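Local coordinates for protein 2-nitropropane dioxygenase (PDB 3BW2) that probably oxidises alkyl nitronates such as propionate 3-nitronate with molecular oxygen, using a bound flavin mononucleotide, at residues A42-A47 / N68-Q73; G105-G110 / Y294-H299; V117-P122 / A139-A144. All blocks are in the same frame, centred on the assembly; numbering follows the deposited sequence.

Overall arrangement
Read from the N terminus, contact 1 comes first: it closes the loop that runs from the end of strand 38-41 through helix 47-60 to strand 65-70, joining two neighbouring parallel strands of the TIM barrel beside the flavin. Contact 2 then opens at 105-110 and closes only at 294-299, tying the loop before helix 111-120 to the start of helix 296-311. Contact 3 is nested within that long span and packs helix 111-120 against helix 135-143. Contacts 1 and 2 touch, for instance through the hydroxyls of Tyr-44 and Tyr-294. Contact 1 also meets contact 3, through Val-69 and Leu-118, whereas contacts 2 and 3 stay apart.

Contact 1 (A42-A47 / N68-Q73); sequences AGYKTA and NVFMPQ. With FMN (flavin mononucleotide), chain B.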
loop_
_atom_site.group_PDB
_atom_site.type_symbol
_atom_site.label_atom_id
_atom_site.label_comp_id
_atom_site.label_asym_id
_atom_site.label_seq_id
_atom_site.Cartn_x
_atom_site.Cartn_y
_atom_site.Cartn_z
ATOM N N ALA A 42 6.343 -16.149 -20.149
ATOM C CA ALA A 42 6.101 -16.323 -21.580
ATOM C C ALA A 42 5.726 -14.986 -22.228
ATOM O O ALA A 42 5.582 -14.886 -23.450
ATOM C CB ALA A 42 4.994 -17.360 -21.801
ATOM N N GLY A 43 5.570 -13.959 -21.395
ATOM C CA GLY A 43 5.214 -12.642 -21.892
ATOM C C GLY A 43 6.202 -12.101 -22.911
ATOM O O GLY A 43 7.409 -12.085 -22.677
ATOM N N TYR A 44 5.669 -11.666 -24.049
ATOM C CA TYR A 44 6.452 -11.110 -25.150
ATOM C C TYR A 44 7.277 -12.123 -25.946
ATOM O O TYR A 44 7.953 -11.745 -26.901
ATOM C CB TYR A 44 7.356 -9.975 -24.643
ATOM C CG TYR A 44 6.597 -8.901 -23.887
ATOM C CD1 TYR A 44 5.445 -8.324 -24.428
ATOM C CD2 TYR A 44 7.011 -8.479 -22.627
ATOM C CE1 TYR A 44 4.726 -7.360 -23.733
ATOM C CE2 TYR A 44 6.296 -7.507 -21.915
ATOM C CZ TYR A 44 5.154 -6.954 -22.476
ATOM O OH TYR A 44 4.435 -6.001 -21.785
ATOM N N LYS A 45 7.237 -13.398 -25.564
ATOM C CA LYS A 45 7.977 -14.420 -26.312
ATOM C C LYS A 45 7.021 -15.105 -27.279
ATOM O O LYS A 45 5.809 -14.937 -27.176
ATOM C CB LYS A 45 8.558 -15.492 -25.384
ATOM C CG LYS A 45 9.488 -14.986 -24.292
ATOM C CD LYS A 45 10.417 -16.100 -23.828
ATOM C CE LYS A 45 10.740 -16.007 -22.341
ATOM N NZ LYS A 45 11.190 -14.659 -21.889
ATOM N N THR A 46 7.565 -15.863 -28.227
ATOM C CA THR A 46 6.735 -16.603 -29.169
ATOM C C THR A 46 6.437 -17.910 -28.452
ATOM O O THR A 46 7.093 -18.236 -27.458
ATOM C CB THR A 46 7.482 -16.953 -30.480
ATOM O OG1 THR A 46 8.637 -17.746 -30.172
ATOM C CG2 THR A 46 7.908 -15.693 -31.219
ATOM N N ALA A 47 5.453 -18.656 -28.938
ATOM C CA ALA A 47 5.110 -19.929 -28.318
ATOM C C ALA A 47 6.333 -20.842 -28.344
ATOM O O ALA A 47 6.547 -21.646 -27.430
ATOM C CB ALA A 47 3.949 -20.582 -29.063
ATOM N N ASN A 68 4.000 -18.252 -16.889
ATOM C CA ASN A 68 3.021 -17.172 -16.876
ATOM C C ASN A 68 2.730 -16.673 -18.284
ATOM O O ASN A 68 3.640 -16.525 -19.096
ATOM C CB ASN A 68 3.550 -16.034 -15.983
ATOM C CG ASN A 68 2.714 -14.770 -16.068
ATOM O OD1 ASN A 68 2.985 -13.889 -16.883
ATOM N ND2 ASN A 68 1.692 -14.676 -15.224
ATOM N N VAL A 69 1.458 -16.433 -18.583
ATOM C CA VAL A 69 1.090 -15.941 -19.908
ATOM C C VAL A 69 0.216 -14.688 -19.814
ATOM O O VAL A 69 -0.539 -14.514 -18.853
ATOM C CB VAL A 69 0.346 -17.021 -20.737
ATOM C CG1 VAL A 69 1.165 -18.303 -20.779
ATOM C CG2 VAL A 69 -1.012 -17.278 -20.159
ATOM N N PHE A 70 0.342 -13.808 -20.804
ATOM C CA PHE A 70 -0.439 -12.576 -20.832
ATOM C C PHE A 70 -1.747 -12.791 -21.581
ATOM O O PHE A 70 -1.779 -13.474 -22.609
ATOM C CB PHE A 70 0.330 -11.449 -21.526
ATOM C CG PHE A 70 1.598 -11.042 -20.830
ATOM C CD1 PHE A 70 1.828 -11.377 -19.498
ATOM C CD2 PHE A 70 2.545 -10.264 -21.496
ATOM C CE1 PHE A 70 2.977 -10.938 -18.839
ATOM C CE2 PHE A 70 3.697 -9.821 -20.846
ATOM C CZ PHE A 70 3.912 -10.158 -19.515
ATOM N N MET A 71 -2.821 -12.207 -21.061
ATOM C CA MET A 71 -4.124 -12.309 -21.699
ATOM C C MET A 71 -4.130 -11.389 -22.909
ATOM O O MET A 71 -3.531 -10.308 -22.880
ATOM C CB MET A 71 -5.236 -11.860 -20.747
ATOM C CG MET A 71 -5.425 -12.729 -19.522
ATOM S SD MET A 71 -5.862 -14.412 -19.983
ATOM C CE MET A 71 -7.361 -14.133 -20.909
ATOM N N PRO A 72 -4.793 -11.809 -24.000
ATOM C CA PRO A 72 -4.840 -10.957 -25.189
ATOM C C PRO A 72 -5.520 -9.647 -24.802
ATOM O O PRO A 72 -6.396 -9.633 -23.937
ATOM C CB PRO A 72 -5.682 -11.774 -26.167
ATOM C CG PRO A 72 -5.357 -13.184 -25.791
ATOM C CD PRO A 72 -5.378 -13.132 -24.275
ATOM N N GLN A 73 -5.116 -8.549 -25.430
ATOM C CA GLN A 73 -5.708 -7.257 -25.127
ATOM C C GLN A 73 -6.494 -6.742 -26.327
ATOM O O GLN A 73 -6.034 -6.821 -27.463
ATOM C CB GLN A 73 -4.621 -6.245 -24.747
ATOM C CG GLN A 73 -3.779 -6.638 -23.542
ATOM C CD GLN A 73 -4.612 -6.907 -22.299
ATOM O OE1 GLN A 73 -4.818 -8.058 -21.909
ATOM N NE2 GLN A 73 -5.102 -5.843 -21.677
HETATM N N1 FMN B . 3.989 -10.556 -13.446
HETATM C C2 FMN B . 3.455 -11.400 -14.435
HETATM O O2 FMN B . 2.410 -12.010 -14.223
HETATM N N3 FMN B . 4.099 -11.561 -15.650
HETATM C C4 FMN B . 5.289 -10.920 -15.957
HETATM O O4 FMN B . 5.833 -11.102 -17.061
HETATM C C4A FMN B . 5.856 -10.072 -14.966
HETATM N N5 FMN B . 7.063 -9.417 -15.196
HETATM C C5A FMN B . 7.654 -8.604 -14.226
HETATM C C6 FMN B . 8.897 -7.977 -14.499
HETATM C C7 FMN B . 9.561 -7.135 -13.540
HETATM C C7M FMN B . 11.104 -7.213 -13.616
HETATM C C8 FMN B . 8.891 -7.010 -12.267
HETATM C C8M FMN B . 9.639 -6.804 -10.950
HETATM C C9 FMN B . 7.625 -7.614 -11.984
HETATM C C9A FMN B . 7.001 -8.422 -12.965
HETATM N N10 FMN B . 5.757 -9.065 -12.726
HETATM C C10 FMN B . 5.184 -9.900 -13.709
HETATM C "C1'" FMN B . 4.943 -8.745 -11.470
HETATM C "C2'" FMN B . 5.185 -9.890 -10.454
HETATM O "O2'" FMN B . 4.321 -10.971 -10.770
HETATM C "C3'" FMN B . 4.857 -9.469 -8.980
HETATM O "O3'" FMN B . 3.495 -9.042 -8.978
HETATM C "C4'" FMN B . 5.728 -8.325 -8.434
HETATM O "O4'" FMN B . 7.087 -8.620 -8.758
HETATM C "C5'" FMN B . 5.567 -8.197 -6.890
HETATM O "O5'" FMN B . 6.383 -7.124 -6.343
HETATM P P FMN B . 7.939 -7.212 -5.847
HETATM O O1P FMN B . 7.645 -8.608 -5.412
HETATM O O2P FMN B . 7.508 -5.987 -5.062
HETATM O O3P FMN B . 8.273 -7.020 -7.314
HETATM O O HOH W 1 5.351 -13.563 -18.457
#
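The Phe-70 ring carries CA of Gly-43 over one face and presents its edge to both Tyr-44 and the flavin. The Gly-43 CA lies 3.6 Å from the Phe-70 ring centroid and 22° off its normal, which meets the criteria for a CH-pi contact. A beta carbon at Gly-43 would run into Phe-70 CZ, so the backbone can come this close only because the residue is glycine. At the rim, Phe-70 CE2 points onto one face of the Tyr-44 ring, 3.6 Å from Tyr-44 CZ. The two planes stand at 78°, a T-shaped pair in which phenylalanine supplies the edge. The opposite face of Tyr-44 is stacked by His-298, and its hydroxyl is hydrogen-bonded to Tyr-294 OH. FMN O4 lies at the edge of the Phe-70 ring, near its plane, 3.3 Å from Phe-70 CZ.

Polar atoms continue the link. Asn-68 has CG anti to its backbone N (chi1 171°), and its OD1 accepts from FMN N3 at 2.9 Å. The amide nitrogen ND2 is hydrogen-bonded to Ser-127 OG, which fixes which way the amide is turned. One water accepts from Gly-43 N at 3.0 Å and lies 2.9 Å from both Asn-68 OD1 and FMN O4 as a donor, though the acceptors around it outnumber its protons.

In the backbone, Ala-42 N donates to Asn-68 O at 2.9 Å, carrying the pairing of strand 38-41 with strand 65-70 one residue past the former, and the chain then leaves in a type II turn from Ala-42 to Lys-45. Cofactor contacts gathered at the C-terminal ends of parallel strands, and in the loops that follow them, are typical of a flavin-binding TIM barrel.

Contact 2 (G105-G110 / Y294-H299); sequences GGRDDG and YPDVHH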
loop_
_atom_site.group_PDB
_atom_site.type_symbol
_atom_site.label_atom_id
_atom_site.label_comp_id
_atom_site.label_asym_id
_atom_site.label_seq_id
_atom_site.Cartn_x
_atom_site.Cartn_y
_atom_site.Cartn_z
ATOM N N GLY A 105 1.742 -3.934 -33.293
ATOM C CA GLY A 105 2.530 -5.136 -33.496
ATOM C C GLY A 105 2.135 -6.344 -32.663
ATOM O O GLY A 105 3.002 -7.021 -32.106
ATOM N N GLY A 106 0.835 -6.621 -32.573
ATOM C CA GLY A 106 0.377 -7.774 -31.814
ATOM C C GLY A 106 -0.243 -7.469 -30.463
ATOM O O GLY A 106 0.355 -6.778 -29.639
ATOM N N ARG A 107 -1.444 -7.991 -30.231
ATOM C CA ARG A 107 -2.140 -7.773 -28.967
ATOM C C ARG A 107 -2.466 -9.082 -28.250
ATOM O O ARG A 107 -2.834 -9.079 -27.074
ATOM C CB ARG A 107 -3.437 -6.997 -29.202
ATOM C CG ARG A 107 -3.239 -5.573 -29.681
ATOM C CD ARG A 107 -4.539 -4.790 -29.576
ATOM N NE ARG A 107 -4.348 -3.368 -29.845
ATOM C CZ ARG A 107 -4.002 -2.871 -31.028
ATOM N NH1 ARG A 107 -3.851 -1.562 -31.180
ATOM N NH2 ARG A 107 -3.813 -3.682 -32.061
ATOM N N ASP A 108 -2.329 -10.195 -28.964
ATOM C CA ASP A 108 -2.622 -11.520 -28.420
ATOM C C ASP A 108 -1.417 -12.163 -27.734
ATOM O O ASP A 108 -1.572 -13.044 -26.894
ATOM C CB ASP A 108 -3.107 -12.428 -29.545
ATOM C CG ASP A 108 -2.087 -12.560 -30.651
ATOM O OD1 ASP A 108 -1.134 -13.350 -30.495
ATOM O OD2 ASP A 108 -2.225 -11.855 -31.670
ATOM N N ASP A 109 -0.219 -11.727 -28.111
ATOM C CA ASP A 109 1.025 -12.245 -27.546
ATOM C C ASP A 109 1.143 -13.770 -27.659
ATOM O O ASP A 109 1.641 -14.435 -26.746
ATOM C CB ASP A 109 1.158 -11.808 -26.079
ATOM C CG ASP A 109 2.578 -11.958 -25.551
ATOM O OD1 ASP A 109 3.517 -11.554 -26.264
ATOM O OD2 ASP A 109 2.763 -12.467 -24.423
ATOM N N GLY A 110 0.677 -14.313 -28.781
ATOM C CA GLY A 110 0.750 -15.748 -29.021
ATOM C C GLY A 110 -0.083 -16.615 -28.097
ATOM O O GLY A 110 0.177 -17.808 -27.956
ATOM N N TYR A 294 -2.100 -0.051 -24.236
ATOM C CA TYR A 294 -1.253 -1.236 -24.153
ATOM C C TYR A 294 -1.765 -2.316 -25.107
ATOM O O TYR A 294 -2.970 -2.498 -25.249
ATOM C CB TYR A 294 -1.268 -1.774 -22.719
ATOM C CG TYR A 294 -0.461 -3.033 -22.534
ATOM C CD1 TYR A 294 0.902 -2.975 -22.262
ATOM C CD2 TYR A 294 -1.056 -4.287 -22.664
ATOM C CE1 TYR A 294 1.657 -4.136 -22.123
ATOM C CE2 TYR A 294 -0.311 -5.456 -22.526
ATOM C CZ TYR A 294 1.043 -5.372 -22.256
ATOM O OH TYR A 294 1.788 -6.521 -22.113
ATOM N N PRO A 295 -0.857 -3.058 -25.762
ATOM C CA PRO A 295 0.602 -2.967 -25.685
ATOM C C PRO A 295 1.159 -1.989 -26.714
ATOM O O PRO A 295 2.359 -1.982 -26.987
ATOM C CB PRO A 295 1.037 -4.397 -25.965
ATOM C CG PRO A 295 0.065 -4.798 -27.037
ATOM C CD PRO A 295 -1.262 -4.258 -26.521
ATOM N N ASP A 296 0.280 -1.168 -27.280
ATOM C CA ASP A 296 0.675 -0.187 -28.291
ATOM C C ASP A 296 1.915 0.604 -27.878
ATOM O O ASP A 296 2.900 0.665 -28.618
ATOM C CB ASP A 296 -0.476 0.784 -28.557
ATOM C CG ASP A 296 -1.727 0.086 -29.071
ATOM O OD1 ASP A 296 -2.263 -0.787 -28.356
ATOM O OD2 ASP A 296 -2.172 0.414 -30.191
ATOM N N VAL A 297 1.862 1.217 -26.698
ATOM C CA VAL A 297 2.987 2.005 -26.209
ATOM C C VAL A 297 4.211 1.123 -25.988
ATOM O O VAL A 297 5.339 1.528 -26.275
ATOM C CB VAL A 297 2.616 2.744 -24.902
ATOM C CG1 VAL A 297 3.826 3.475 -24.349
ATOM C CG2 VAL A 297 1.486 3.733 -25.181
ATOM N N HIS A 298 3.986 -0.090 -25.494
ATOM C CA HIS A 298 5.084 -1.021 -25.271
ATOM C C HIS A 298 5.856 -1.275 -26.567
ATOM O O HIS A 298 7.089 -1.269 -26.574
ATOM C CB HIS A 298 4.560 -2.348 -24.714
ATOM C CG HIS A 298 5.584 -3.438 -24.710
ATOM N ND1 HIS A 298 5.757 -4.302 -25.770
ATOM C CD2 HIS A 298 6.527 -3.771 -23.797
ATOM C CE1 HIS A 298 6.761 -5.119 -25.512
ATOM N NE2 HIS A 298 7.246 -4.817 -24.320
ATOM N N HIS A 299 5.132 -1.502 -27.662
ATOM C CA HIS A 299 5.773 -1.740 -28.956
ATOM C C HIS A 299 6.517 -0.484 -29.389
ATOM O O HIS A 299 7.632 -0.539 -29.913
ATOM C CB HIS A 299 4.736 -2.067 -30.035
ATOM C CG HIS A 299 3.969 -3.327 -29.786
ATOM N ND1 HIS A 299 4.581 -4.524 -29.482
ATOM C CD2 HIS A 299 2.641 -3.583 -29.834
ATOM C CE1 HIS A 299 3.661 -5.464 -29.353
ATOM N NE2 HIS A 299 2.476 -4.920 -29.563
#
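His-299 NE2 donates to Gly-106 O at 2.8 Å, with a nearly straight N-H...O angle of 160°. The oxygen lies close to the imidazole plane and is met on a lone pair. The second strong link is the salt bridge from Arg-107 NH1 to Asp-296 OD2, also 2.8 Å. Guanidinium and carboxylate planes stand 60° apart, which argues against a coplanar, two-pronged pairing. Arg-107 NE, carried toward Asp-296 by a chain extended from CG (chi3 172°), is buried here without a partner in the model, while NH1 has a second, long and weak ion pair with Asp-104.

Packing surrounds these bonds. Gly-105 CA sits over one face of the His-299 ring, 4.1 Å from its centroid, as a CH-pi contact, so the imidazole is engaged by face and edge together. An alanine in place of His-299 would probably leave Gly-106 O without its imidazole donor and open a gap next to Gly-105 CA. Pro-295, which follows a cis peptide bond, brings CG within 3.3 Å of Gly-106 O. Pro-295 CD lies 4.0 Å from Arg-107 CG, the two side chains crossing at about a right angle.

Pro-295 is the N-cap of helix 296-311, so the loop is fastened to that helix's first turn. Farther along the loop, Asp-109 accepts from Tyr-44 N and makes a salt bridge to Lys-114 of helix 111-120; from 294-299, Tyr-294 packs on Phe-70 of strand 65-70.

Contact 3 (V117-P122 / A139-A144); sequences VLLDDP and ARLRRA
Leu-119 reaches across to Arg-140 and Leu-141 where two helices of the TIM-barrel outer layer, 111-120 and 135-143, lie side by side; strand 125-129 comes between them in sequence. The two Leu-119 methyls divide the work. Leu-119 CD1 rests 3.5 Å from Arg-140 CD, so the arginine contributes its aliphatic stem here. Leu-119 CD2 lies 3.6 Å from Leu-141 CD2. A looser approach, 4.4 Å, separates Leu-119 CD2 from Ala-144 CB. Leu-119 crosses both the Arg-140 and the Leu-141 side chains at about a right angle.

A torsion explains part of the fit. Arg-140 has CG anti to its backbone N (chi1 -166°), which brings that carbon within 3.5 Å of Leu-119 CD2. Beyond the helix end Pro-122 closes the interface, with CG 3.7 Å from Ala-144 CB. Toward the barrel, Leu-118 CB makes a marginal contact with Leu-141 CD2.

Each segment also has partners beyond this interface. Leu-118 packs on Met-50 and Ile-54 of helix 47-60, and Asp-121 joins that same helix through a salt bridge to Arg-58 and a hydrogen bond to Tyr-51. Arg-142 makes a salt bridge to Asp-167 and a hydrogen bond to Gly-165 O.

The position of the Ala-144 methyl is set by the last helical turn, where Ala-144 N bonds Arg-140 O at 3.1 Å.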
loop_
_atom_site.group_PDB
_atom_site.type_symbol
_atom_site.label_atom_id
_atom_site.label_comp_id
_atom_site.label_asym_id
_atom_site.label_seq_id
_atom_site.Cartn_x
_atom_site.Cartn_y
_atom_site.Cartn_z
ATOM N N VAL A 117 0.633 -25.316 -26.660
ATOM C CA VAL A 117 1.843 -25.913 -26.112
ATOM C C VAL A 117 1.633 -26.393 -24.675
ATOM O O VAL A 117 1.995 -27.518 -24.323
ATOM C CB VAL A 117 3.016 -24.906 -26.137
ATOM C CG1 VAL A 117 4.182 -25.437 -25.313
ATOM C CG2 VAL A 117 3.461 -24.666 -27.574
ATOM N N LEU A 118 1.043 -25.534 -23.849
ATOM C CA LEU A 118 0.804 -25.859 -22.445
ATOM C C LEU A 118 -0.194 -26.996 -22.248
ATOM O O LEU A 118 -0.163 -27.692 -21.231
ATOM C CB LEU A 118 0.338 -24.604 -21.701
ATOM C CG LEU A 118 1.414 -23.510 -21.668
ATOM C CD1 LEU A 118 0.818 -22.181 -21.226
ATOM C CD2 LEU A 118 2.538 -23.949 -20.734
ATOM N N LEU A 119 -1.079 -27.186 -23.220
ATOM C CA LEU A 119 -2.065 -28.255 -23.134
ATOM C C LEU A 119 -1.527 -29.549 -23.736
ATOM O O LEU A 119 -1.888 -30.640 -23.303
ATOM C CB LEU A 119 -3.359 -27.850 -23.842
ATOM C CG LEU A 119 -4.227 -26.844 -23.084
ATOM C CD1 LEU A 119 -5.368 -26.366 -23.973
ATOM C CD2 LEU A 119 -4.765 -27.498 -21.807
ATOM N N ASP A 120 -0.652 -29.430 -24.729
ATOM C CA ASP A 120 -0.090 -30.614 -25.364
ATOM C C ASP A 120 1.027 -31.246 -24.531
ATOM O O ASP A 120 1.251 -32.458 -24.595
ATOM C CB ASP A 120 0.434 -30.262 -26.755
ATOM C CG ASP A 120 0.978 -31.466 -27.487
ATOM O OD1 ASP A 120 0.197 -32.412 -27.737
ATOM O OD2 ASP A 120 2.185 -31.471 -27.808
ATOM N N ASP A 121 1.720 -30.422 -23.748
ATOM C CA ASP A 121 2.813 -30.887 -22.897
ATOM C C ASP A 121 2.700 -30.135 -21.563
ATOM O O ASP A 121 3.553 -29.315 -21.225
ATOM C CB ASP A 121 4.148 -30.571 -23.573
ATOM C CG ASP A 121 5.300 -31.361 -22.992
ATOM O OD1 ASP A 121 5.111 -32.014 -21.945
ATOM O OD2 ASP A 121 6.400 -31.321 -23.585
ATOM N N PRO A 122 1.653 -30.436 -20.778
ATOM C CA PRO A 122 1.354 -29.821 -19.479
ATOM C C PRO A 122 2.514 -29.526 -18.528
ATOM O O PRO A 122 3.441 -30.324 -18.380
ATOM C CB PRO A 122 0.357 -30.793 -18.857
ATOM C CG PRO A 122 -0.346 -31.361 -20.043
ATOM C CD PRO A 122 0.801 -31.619 -20.990
ATOM N N ALA A 139 -10.666 -24.978 -17.238
ATOM C CA ALA A 139 -11.110 -26.365 -17.159
ATOM C C ALA A 139 -10.195 -27.319 -17.924
ATOM O O ALA A 139 -9.838 -28.388 -17.423
ATOM C CB ALA A 139 -12.536 -26.487 -17.677
ATOM N N ARG A 140 -9.803 -26.938 -19.130
ATOM C CA ARG A 140 -8.939 -27.807 -19.916
ATOM C C ARG A 140 -7.571 -27.979 -19.254
ATOM O O ARG A 140 -7.013 -29.080 -19.243
ATOM C CB ARG A 140 -8.783 -27.265 -21.337
ATOM C CG ARG A 140 -8.191 -28.287 -22.298
ATOM C CD ARG A 140 -8.520 -27.957 -23.745
ATOM N NE ARG A 140 -9.961 -27.827 -23.952
ATOM C CZ ARG A 140 -10.526 -27.600 -25.134
ATOM N NH1 ARG A 140 -9.771 -27.480 -26.220
ATOM N NH2 ARG A 140 -11.844 -27.484 -25.229
ATOM N N LEU A 141 -7.027 -26.897 -18.703
ATOM C CA LEU A 141 -5.731 -26.981 -18.030
ATOM C C LEU A 141 -5.858 -27.861 -16.791
ATOM O O LEU A 141 -4.967 -28.654 -16.486
ATOM C CB LEU A 141 -5.231 -25.585 -17.635
ATOM C CG LEU A 141 -4.630 -24.764 -18.779
ATOM C CD1 LEU A 141 -4.391 -23.331 -18.319
ATOM C CD2 LEU A 141 -3.328 -25.407 -19.239
ATOM N N ARG A 142 -6.971 -27.719 -16.081
ATOM C CA ARG A 142 -7.212 -28.520 -14.892
ATOM C C ARG A 142 -7.226 -30.002 -15.261
ATOM O O ARG A 142 -6.615 -30.824 -14.578
ATOM C CB ARG A 142 -8.545 -28.133 -14.255
ATOM C CG ARG A 142 -8.950 -29.006 -13.071
ATOM C CD ARG A 142 -10.276 -28.544 -12.479
ATOM N NE ARG A 142 -10.203 -27.168 -11.995
ATOM C CZ ARG A 142 -9.441 -26.779 -10.979
ATOM N NH1 ARG A 142 -8.692 -27.665 -10.340
ATOM N NH2 ARG A 142 -9.422 -25.508 -10.605
ATOM N N ARG A 143 -7.920 -30.341 -16.345
ATOM C CA ARG A 143 -7.997 -31.729 -16.783
ATOM C C ARG A 143 -6.617 -32.259 -17.134
ATOM O O ARG A 143 -6.325 -33.434 -16.924
ATOM C CB ARG A 143 -8.915 -31.875 -18.003
ATOM C CG ARG A 143 -10.358 -31.472 -17.757
ATOM C CD ARG A 143 -11.293 -32.193 -18.718
ATOM N NE ARG A 143 -11.308 -33.633 -18.465
ATOM C CZ ARG A 143 -11.948 -34.525 -19.216
ATOM N NH1 ARG A 143 -12.635 -34.133 -20.279
ATOM N NH2 ARG A 143 -11.903 -35.814 -18.901
ATOM N N ALA A 144 -5.767 -31.391 -17.671
ATOM C CA ALA A 144 -4.416 -31.794 -18.049
ATOM C C ALA A 144 -3.514 -31.937 -16.825
ATOM O O ALA A 144 -2.352 -32.322 -16.944
ATOM C CB ALA A 144 -3.821 -30.783 -19.027
#